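Local coordinates for interferon alpha/beta receptor 1 (Mus musculus, PDB 3WCY), which pairs with IFNAR2 to form the cell-surface receptor for type I interferons, whose binding switches on JAK-STAT signalling, at residues D319-V325 / P357-K362. Numbering follows the deposited sequence.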
# COMPACT_ATOMS: atom_id res chain seq x y z
N ASP A 319 -29.32 32.50 -13.48
CA ASP A 319 -28.00 32.50 -12.84
C ASP A 319 -27.37 31.10 -12.73
O ASP A 319 -26.69 30.64 -13.65
CB ASP A 319 -28.08 33.14 -11.45
CG ASP A 319 -26.73 33.59 -10.94
OD1 ASP A 319 -25.88 34.00 -11.76
OD2 ASP A 319 -26.51 33.52 -9.71
N THR A 320 -27.60 30.44 -11.60
CA THR A 320 -27.01 29.15 -11.25
C THR A 320 -27.49 28.05 -12.17
O THR A 320 -28.65 28.03 -12.57
CB THR A 320 -27.30 28.80 -9.78
OG1 THR A 320 -28.70 28.91 -9.52
CG2 THR A 320 -26.53 29.67 -8.79
N LEU A 321 -26.59 27.11 -12.51
CA LEU A 321 -26.93 25.95 -13.33
C LEU A 321 -26.78 24.71 -12.45
O LEU A 321 -25.66 24.23 -12.22
CB LEU A 321 -26.04 25.89 -14.58
CG LEU A 321 -26.53 24.98 -15.70
CD1 LEU A 321 -26.53 25.70 -17.02
CD2 LEU A 321 -25.70 23.72 -15.78
N LEU A 322 -27.91 24.23 -11.90
CA LEU A 322 -27.95 23.07 -11.02
C LEU A 322 -27.76 21.77 -11.80
O LEU A 322 -28.41 21.56 -12.83
CB LEU A 322 -29.26 23.03 -10.22
CG LEU A 322 -29.14 22.68 -8.74
CD1 LEU A 322 -30.32 23.22 -7.96
CD2 LEU A 322 -29.02 21.16 -8.53
N VAL A 323 -26.86 20.91 -11.31
CA VAL A 323 -26.50 19.63 -11.91
C VAL A 323 -26.76 18.50 -10.90
O VAL A 323 -26.31 18.60 -9.75
CB VAL A 323 -25.03 19.63 -12.43
CG1 VAL A 323 -24.63 18.28 -13.01
CG2 VAL A 323 -24.80 20.72 -13.47
N TYR A 324 -27.49 17.45 -11.31
CA TYR A 324 -27.77 16.30 -10.45
C TYR A 324 -27.20 15.00 -11.00
O TYR A 324 -27.56 14.58 -12.10
CB TYR A 324 -29.27 16.15 -10.12
CG TYR A 324 -29.49 15.43 -8.80
CD1 TYR A 324 -29.88 16.13 -7.66
CD2 TYR A 324 -29.26 14.06 -8.68
CE1 TYR A 324 -30.03 15.48 -6.44
CE2 TYR A 324 -29.39 13.41 -7.46
CZ TYR A 324 -29.79 14.12 -6.34
OH TYR A 324 -29.94 13.47 -5.14
N VAL A 325 -26.33 14.35 -10.21
CA VAL A 325 -25.71 13.06 -10.55
C VAL A 325 -26.49 11.95 -9.87
O VAL A 325 -26.68 11.98 -8.66
CB VAL A 325 -24.21 12.99 -10.18
CG1 VAL A 325 -23.53 11.84 -10.90
CG2 VAL A 325 -23.49 14.30 -10.46
N PRO A 357 -24.78 14.81 -4.42
CA PRO A 357 -24.93 14.83 -5.88
C PRO A 357 -25.38 16.18 -6.46
O PRO A 357 -25.23 16.41 -7.66
CB PRO A 357 -25.97 13.74 -6.14
CG PRO A 357 -26.62 13.46 -4.79
CD PRO A 357 -26.03 14.38 -3.76
N GLU A 358 -25.94 17.06 -5.61
CA GLU A 358 -26.42 18.37 -6.01
C GLU A 358 -25.27 19.38 -6.21
O GLU A 358 -24.85 20.06 -5.27
CB GLU A 358 -27.45 18.89 -5.00
CG GLU A 358 -28.87 18.90 -5.52
CD GLU A 358 -29.84 19.63 -4.62
OE1 GLU A 358 -30.43 18.97 -3.74
OE2 GLU A 358 -29.99 20.86 -4.79
N PHE A 359 -24.75 19.43 -7.45
CA PHE A 359 -23.70 20.35 -7.90
C PHE A 359 -24.39 21.62 -8.39
O PHE A 359 -25.41 21.53 -9.07
CB PHE A 359 -22.89 19.74 -9.05
CG PHE A 359 -21.86 18.71 -8.67
CD1 PHE A 359 -20.51 19.03 -8.63
CD2 PHE A 359 -22.24 17.40 -8.38
CE1 PHE A 359 -19.55 18.06 -8.29
CE2 PHE A 359 -21.28 16.44 -8.04
CZ PHE A 359 -19.95 16.78 -7.99
N THR A 360 -23.87 22.78 -8.03
CA THR A 360 -24.46 24.05 -8.44
C THR A 360 -23.42 24.88 -9.19
O THR A 360 -22.51 25.45 -8.57
CB THR A 360 -25.15 24.74 -7.24
OG1 THR A 360 -26.18 23.89 -6.75
CG2 THR A 360 -25.73 26.10 -7.59
N LEU A 361 -23.53 24.92 -10.53
CA LEU A 361 -22.61 25.70 -11.36
C LEU A 361 -23.02 27.16 -11.31
O LEU A 361 -23.98 27.58 -11.95
CB LEU A 361 -22.53 25.18 -12.81
CG LEU A 361 -21.91 23.80 -13.00
CD1 LEU A 361 -22.12 23.31 -14.41
CD2 LEU A 361 -20.45 23.83 -12.70
N LYS A 362 -22.31 27.92 -10.46
CA LYS A 362 -22.57 29.34 -10.26
C LYS A 362 -21.56 30.26 -10.95
O LYS A 362 -20.42 29.84 -11.22
CB LYS A 362 -22.80 29.70 -8.78
CG LYS A 362 -21.69 29.28 -7.81
CD LYS A 362 -22.19 29.16 -6.35
CE LYS A 362 -22.46 30.48 -5.65
NZ LYS A 362 -23.87 30.94 -5.83
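In the fourth fibronectin type III domain of the receptor's extracellular part, strand 321-326 is the middle and 358-361 an outer strand of the three-stranded antiparallel sheet of the beta sandwich. Leu321 and Leu361 form one hydrogen-bonded pair, Val323 and Phe359 the next, and all four side chains face the core between the sheets, where apolar groups belong. Leu361 sets its CD1 3.8 Å from Val323 CG2, and beyond the pair it reaches Phe341 and Met352 of the opposing sheet. The side chain of Phe359 touches Tyr337 and Ile339 there, while Phe359 CE2 lies 3.9 Å from Val325 CG2. The other face is more open, which suits Tyr324, Glu358 and Thr360; apolar Leu322 packs its CD2 3.8 Å from Glu358 CG. Pro357, the residue most covered here, sits just ahead of its strand, where pairing with Val325 uses no N-H from proline; Pro357 CB lies over the Tyr324 ring face, 4.1 Å from its centroid, a CH-pi contact. Pro357 O accepts a weak hydrogen bond from Val325 N, 3.5 Å away.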